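Local coordinates for protein globin (Geobacter sulfurreducens, PDB 2W31) that binds heme, with two histidines on its iron, in the globin domain of a globin-coupled sensor, and probably binds oxygen, at residues I83-V94 with N142-E152. Residues are numbered along the deposited sequence; the frame is centred on the assembly and turned at random. Where two conformers were deposited one is given.
Sequences IHNLQKIGHAHV and NLDIMSASYRE. With HEM (protoporphyrin IX containing Fe), chain C.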
loop_
_atom_site.group_PDB
_atom_site.type_symbol
_atom_site.label_atom_id
_atom_site.label_comp_id
_atom_site.label_asym_id
_atom_site.label_seq_id
_atom_site.Cartn_x
_atom_site.Cartn_y
_atom_site.Cartn_z
ATOM N N ILE A 83 10.167 11.919 -9.193
ATOM C CA ILE A 83 8.847 12.367 -8.721
ATOM C C ILE A 83 8.047 13.073 -9.823
ATOM O O ILE A 83 6.826 12.899 -9.934
ATOM C CB ILE A 83 8.923 13.234 -7.431
ATOM C CG1 ILE A 83 7.593 13.972 -7.192
ATOM C CG2 ILE A 83 10.062 14.216 -7.514
ATOM C CD1 ILE A 83 7.450 14.543 -5.824
ATOM N N HIS A 84 8.727 13.868 -10.636
ATOM C CA HIS A 84 8.037 14.592 -11.685
ATOM C C HIS A 84 7.433 13.617 -12.661
ATOM O O HIS A 84 6.297 13.781 -13.107
ATOM C CB HIS A 84 9.013 15.529 -12.384
ATOM C CG HIS A 84 9.551 16.598 -11.485
ATOM N ND1 HIS A 84 8.951 16.934 -10.287
ATOM C CD2 HIS A 84 10.630 17.411 -11.605
ATOM C CE1 HIS A 84 9.645 17.895 -9.702
ATOM N NE2 HIS A 84 10.663 18.209 -10.484
ATOM N N ASN A 85 8.192 12.576 -12.982
ATOM C CA ASN A 85 7.716 11.543 -13.871
ATOM C C ASN A 85 6.500 10.787 -13.310
ATOM O O ASN A 85 5.562 10.473 -14.060
ATOM C CB ASN A 85 8.843 10.573 -14.207
ATOM C CG ASN A 85 8.482 9.689 -15.344
ATOM O OD1 ASN A 85 8.199 10.168 -16.446
ATOM N ND2 ASN A 85 8.429 8.397 -15.091
ATOM N N LEU A 86 6.499 10.519 -12.003
ATOM C CA LEU A 86 5.337 9.889 -11.361
ATOM C C LEU A 86 4.081 10.755 -11.408
ATOM O O LEU A 86 2.964 10.242 -11.584
ATOM C CB LEU A 86 5.661 9.521 -9.918
ATOM C CG LEU A 86 6.423 8.208 -9.705
ATOM C CD1 LEU A 86 6.901 8.140 -8.290
ATOM C CD2 LEU A 86 5.509 7.053 -10.017
ATOM N N GLN A 87 4.273 12.062 -11.265
ATOM C CA GLN A 87 3.156 13.008 -11.350
ATOM C C GLN A 87 2.566 12.909 -12.754
ATOM O O GLN A 87 1.343 12.905 -12.925
ATOM C CB GLN A 87 3.623 14.437 -11.033
ATOM C CG GLN A 87 4.148 14.588 -9.616
ATOM C CD GLN A 87 4.651 15.969 -9.236
ATOM O OE1 GLN A 87 5.500 16.557 -9.907
ATOM N NE2 GLN A 87 4.152 16.476 -8.116
ATOM N N LYS A 88 3.440 12.784 -13.757
ATOM C CA LYS A 88 3.007 12.647 -15.154
ATOM C C LYS A 88 2.214 11.374 -15.367
ATOM O O LYS A 88 1.153 11.367 -16.024
ATOM C CB LYS A 88 4.236 12.650 -16.076
ATOM C CG LYS A 88 3.968 12.384 -17.551
ATOM C CD LYS A 88 5.247 12.526 -18.388
ATOM C CE LYS A 88 5.002 12.033 -19.804
ATOM N NZ LYS A 88 6.135 11.164 -20.253
ATOM N N ILE A 89 2.716 10.282 -14.789
ATOM C CA ILE A 89 2.069 8.973 -14.890
ATOM C C ILE A 89 0.673 9.076 -14.271
ATOM O O ILE A 89 -0.308 8.629 -14.835
ATOM C CB ILE A 89 2.924 7.846 -14.219
ATOM C CG1 ILE A 89 4.248 7.655 -14.980
ATOM C CG2 ILE A 89 2.157 6.534 -14.206
ATOM C CD1 ILE A 89 5.371 6.973 -14.166
ATOM N N GLY A 90 0.593 9.699 -13.092
ATOM C CA GLY A 90 -0.689 9.863 -12.420
ATOM C C GLY A 90 -1.691 10.581 -13.310
ATOM O O GLY A 90 -2.816 10.107 -13.522
ATOM N N HIS A 91 -1.259 11.697 -13.889
ATOM C CA HIS A 91 -2.140 12.503 -14.747
ATOM C C HIS A 91 -2.597 11.817 -16.031
ATOM O O HIS A 91 -3.689 12.097 -16.518
ATOM C CB HIS A 91 -1.526 13.870 -15.031
ATOM C CG HIS A 91 -1.623 14.790 -13.858
ATOM N ND1 HIS A 91 -2.838 15.145 -13.310
ATOM C CD2 HIS A 91 -0.678 15.411 -13.114
ATOM C CE1 HIS A 91 -2.636 15.942 -12.277
ATOM N NE2 HIS A 91 -1.337 16.121 -12.137
ATOM N N ALA A 92 -1.775 10.912 -16.566
ATOM C CA ALA A 92 -2.146 10.131 -17.755
ATOM C C ALA A 92 -3.405 9.307 -17.469
ATOM O O ALA A 92 -4.296 9.205 -18.321
ATOM C CB ALA A 92 -1.002 9.224 -18.163
ATOM N N HIS A 93 -3.490 8.748 -16.251
ATOM C CA HIS A 93 -4.635 7.937 -15.880
ATOM C C HIS A 93 -5.888 8.804 -15.620
ATOM O O HIS A 93 -6.992 8.395 -15.974
ATOM C CB HIS A 93 -4.284 6.967 -14.708
ATOM C CG HIS A 93 -3.206 5.966 -15.048
ATOM N ND1 HIS A 93 -1.867 6.253 -14.897
ATOM C CD2 HIS A 93 -3.264 4.691 -15.522
ATOM C CE1 HIS A 93 -1.142 5.218 -15.281
ATOM N NE2 HIS A 93 -1.958 4.240 -15.650
ATOM N N VAL A 94 -5.692 9.967 -15.016
ATOM C CA VAL A 94 -6.774 10.911 -14.823
ATOM C C VAL A 94 -7.346 11.278 -16.199
ATOM O O VAL A 94 -8.559 11.198 -16.430
ATOM C CB VAL A 94 -6.269 12.198 -14.089
ATOM C CG1 VAL A 94 -7.429 13.158 -13.770
ATOM C CG2 VAL A 94 -5.518 11.846 -12.776
ATOM N N ASN A 142 5.253 5.441 -4.779
ATOM C CA ASN A 142 4.621 5.506 -6.106
ATOM C C ASN A 142 3.111 5.743 -6.015
ATOM O O ASN A 142 2.546 6.607 -6.685
ATOM C CB ASN A 142 4.949 4.244 -6.917
ATOM C CG ASN A 142 6.293 4.343 -7.643
ATOM O OD1 ASN A 142 6.317 4.387 -8.891
ATOM N ND2 ASN A 142 7.384 4.406 -6.899
ATOM N N LEU A 143 2.451 4.954 -5.167
ATOM C CA LEU A 143 1.006 5.068 -5.008
ATOM C C LEU A 143 0.614 6.441 -4.426
ATOM O O LEU A 143 -0.396 7.052 -4.831
ATOM C CB LEU A 143 0.530 3.935 -4.065
ATOM C CG LEU A 143 -0.977 3.903 -3.771
ATOM C CD1 LEU A 143 -1.822 3.763 -5.041
ATOM C CD2 LEU A 143 -1.273 2.749 -2.801
ATOM N N ASP A 144 1.431 6.955 -3.515
ATOM C CA ASP A 144 1.185 8.252 -2.854
ATOM C C ASP A 144 1.193 9.358 -3.929
ATOM O O ASP A 144 0.233 10.147 -4.064
ATOM C CB ASP A 144 2.297 8.441 -1.812
ATOM C CG ASP A 144 2.187 9.739 -0.969
ATOM O OD1 ASP A 144 1.392 10.689 -1.304
ATOM O OD2 ASP A 144 2.937 9.810 0.048
ATOM N N ILE A 145 2.248 9.407 -4.734
ATOM C CA ILE A 145 2.396 10.492 -5.718
ATOM C C ILE A 145 1.319 10.390 -6.813
ATOM O O ILE A 145 0.725 11.405 -7.226
ATOM C CB ILE A 145 3.819 10.486 -6.324
ATOM C CG1 ILE A 145 4.859 10.912 -5.286
ATOM C CG2 ILE A 145 3.866 11.416 -7.560
ATOM C CD1 ILE A 145 6.265 10.363 -5.522
ATOM N N MET A 146 1.038 9.172 -7.258
ATOM C CA MET A 146 -0.020 8.955 -8.254
ATOM C C MET A 146 -1.389 9.371 -7.713
ATOM O O MET A 146 -2.208 9.985 -8.450
ATOM C CB MET A 146 -0.045 7.500 -8.736
ATOM C CG MET A 146 1.145 7.117 -9.622
ATOM S SD MET A 146 1.026 5.456 -10.280
ATOM C CE MET A 146 -0.306 5.563 -11.485
ATOM N N SER A 147 -1.637 9.050 -6.432
ATOM C CA SER A 147 -2.929 9.373 -5.792
ATOM C C SER A 147 -3.104 10.883 -5.748
ATOM O O SER A 147 -4.215 11.410 -6.022
ATOM C CB SER A 147 -3.023 8.797 -4.378
ATOM O OG SER A 147 -3.070 7.409 -4.443
ATOM N N ALA A 148 -2.024 11.589 -5.430
ATOM C CA ALA A 148 -2.045 13.040 -5.376
ATOM C C ALA A 148 -2.361 13.702 -6.731
ATOM O O ALA A 148 -2.948 14.789 -6.746
ATOM C CB ALA A 148 -0.772 13.558 -4.805
ATOM N N SER A 149 -2.071 13.026 -7.849
ATOM C CA SER A 149 -2.436 13.565 -9.183
ATOM C C SER A 149 -3.926 13.694 -9.397
ATOM O O SER A 149 -4.373 14.577 -10.139
ATOM C CB SER A 149 -1.872 12.709 -10.310
ATOM O OG SER A 149 -0.478 12.651 -10.224
ATOM N N TYR A 150 -4.719 12.841 -8.756
ATOM C CA TYR A 150 -6.171 12.931 -8.838
ATOM C C TYR A 150 -6.745 14.105 -8.033
ATOM O O TYR A 150 -7.875 14.534 -8.278
ATOM C CB TYR A 150 -6.826 11.625 -8.380
ATOM C CG TYR A 150 -6.754 10.547 -9.405
ATOM C CD1 TYR A 150 -7.876 10.244 -10.206
ATOM C CD2 TYR A 150 -5.590 9.801 -9.565
ATOM C CE1 TYR A 150 -7.831 9.231 -11.164
ATOM C CE2 TYR A 150 -5.529 8.787 -10.507
ATOM C CZ TYR A 150 -6.643 8.509 -11.307
ATOM O OH TYR A 150 -6.574 7.497 -12.218
ATOM N N ARG A 151 -5.958 14.618 -7.095
ATOM C CA ARG A 151 -6.374 15.735 -6.232
ATOM C C ARG A 151 -5.822 17.092 -6.685
ATOM O O ARG A 151 -6.371 18.132 -6.307
ATOM C CB ARG A 151 -5.891 15.506 -4.783
ATOM C CG ARG A 151 -6.460 14.269 -4.117
ATOM C CD ARG A 151 -6.076 14.213 -2.644
ATOM N NE ARG A 151 -4.638 14.153 -2.391
ATOM C CZ ARG A 151 -3.945 13.024 -2.194
ATOM N NH1 ARG A 151 -4.541 11.841 -2.218
ATOM N NH2 ARG A 151 -2.665 13.104 -1.914
ATOM N N GLU A 152 -4.742 17.077 -7.467
ATOM C CA GLU A 152 -3.887 18.261 -7.640
ATOM C C GLU A 152 -3.658 18.560 -9.114
ATOM O O GLU A 152 -3.167 17.717 -9.859
ATOM C CB GLU A 152 -2.529 18.097 -6.897
ATOM C CG GLU A 152 -2.633 17.789 -5.372
ATOM C CD GLU A 152 -1.272 17.642 -4.664
ATOM O OE1 GLU A 152 -1.250 17.214 -3.473
ATOM O OE2 GLU A 152 -0.222 17.952 -5.287
HETATM C CHA HEM C . -0.342 4.619 -18.925
HETATM C CHB HEM C . 1.859 3.015 -14.950
HETATM C CHC HEM C . -2.394 1.251 -13.438
HETATM C CHD HEM C . -4.126 1.728 -17.922
HETATM C C1A HEM C . 0.628 4.357 -17.982
HETATM C C2A HEM C . 2.011 4.796 -18.034
HETATM C C3A HEM C . 2.636 4.334 -16.944
HETATM C C4A HEM C . 1.636 3.605 -16.170
HETATM C CMA HEM C . 4.107 4.516 -16.523
HETATM C CAA HEM C . 2.635 5.670 -19.170
HETATM C CBA HEM C . 2.135 7.085 -18.852
HETATM C CGA HEM C . 2.893 8.198 -19.548
HETATM O O1A HEM C . 4.081 8.458 -19.209
HETATM O O2A HEM C . 2.280 8.843 -20.445
HETATM C C1B HEM C . 0.859 2.523 -14.127
HETATM C C2B HEM C . 0.988 2.160 -12.724
HETATM C C3B HEM C . -0.183 1.674 -12.299
HETATM C C4B HEM C . -1.088 1.666 -13.440
HETATM C CMB HEM C . 2.301 2.372 -11.939
HETATM C CAB HEM C . -0.559 1.144 -10.917
HETATM C CBB HEM C . 0.281 0.375 -10.200
HETATM C C1C HEM C . -3.209 1.149 -14.538
HETATM C C2C HEM C . -4.481 0.469 -14.602
HETATM C C3C HEM C . -4.942 0.569 -15.852
HETATM C C4C HEM C . -3.985 1.343 -16.614
HETATM C CMC HEM C . -5.171 -0.257 -13.449
HETATM C CAC HEM C . -6.275 -0.007 -16.372
HETATM C CBC HEM C . -6.379 -0.794 -17.439
HETATM C C1D HEM C . -3.337 2.655 -18.555
HETATM C C2D HEM C . -3.671 3.322 -19.822
HETATM C C3D HEM C . -2.501 4.230 -20.141
HETATM C C4D HEM C . -1.556 4.010 -19.050
HETATM C CMD HEM C . -4.954 3.151 -20.625
HETATM C CAD HEM C . -2.304 5.154 -21.373
HETATM C CBD HEM C . -3.090 6.446 -21.259
HETATM C CGD HEM C . -3.115 7.095 -22.629
HETATM O O1D HEM C . -3.638 6.489 -23.604
HETATM O O2D HEM C . -2.613 8.234 -22.744
HETATM N NA HEM C . 0.421 3.619 -16.837
HETATM N NB HEM C . -0.414 2.213 -14.524
HETATM N NC HEM C . -2.914 1.678 -15.790
HETATM N ND HEM C . -2.098 3.096 -18.156
HETATM FE FE HEM C . -1.248 2.632 -16.319
HETATM O O HOH W 1 1.842 14.261 -6.906
#
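Met-146 reaches from segment 142-152 into a hole on helix 80-96 formed by Leu-86, Ile-89, Gly-90 and His-93. This knob-into-hole belongs to the F/H helix pair of the globin fold, with 83-94 on the proximal F helix. The axes of the two helical segments come within 7.7 Å and cross at -52°. Gly-90 has no side chain, so the backbones can come this near: its CA is 4.3 Å from Met-146 CA and packs on Ser-149 OG.

The thioether of Met-146 bends at chi3 (71°). CE thereby lies obliquely to the His-93 ring, 3.8 Å from ND1, while SD meets heme methyl CMB. His-93 NE2 binds the heme iron at 1.9 Å, and His-66 supplies the other axial ligand. ND1 of His-93 donates to Ile-89 O within its own helix, which limits rotation of the ring. The acceptor is tilted slightly from the ring plane.

The side chains of Val-94 and Tyr-150 run antiparallel alongside one another. CG2 of Val-94 stands over the centre of the phenol face in a CH-pi contact, 3.6 Å from the ring centroid. The Tyr-150 hydroxyl lies against His-93 CB and is hydrogen-bonded to Leu-98 O beyond the segments.

Ser-149 works in two directions. Its CB sits over the middle of one face of the His-91 imidazole, a second CH-pi contact, and Glu-152 O lies at the edge of that ring. Farther along, Leu-86 and Ile-145 meet nearly perpendicular, CB against CG2 at 3.5 Å. Asn-142 OD1 lies nearest CD2 of Leu-86 and accepts a hydrogen bond from Trp-69 NE1, while ND2 is hydrogen-bonded to Ile-138 O. Ser-149 OG donates to Gln-87 O, in the carbonyl plane on a lone pair at 3.3 Å, and the same oxygen also accepts from His-91 N.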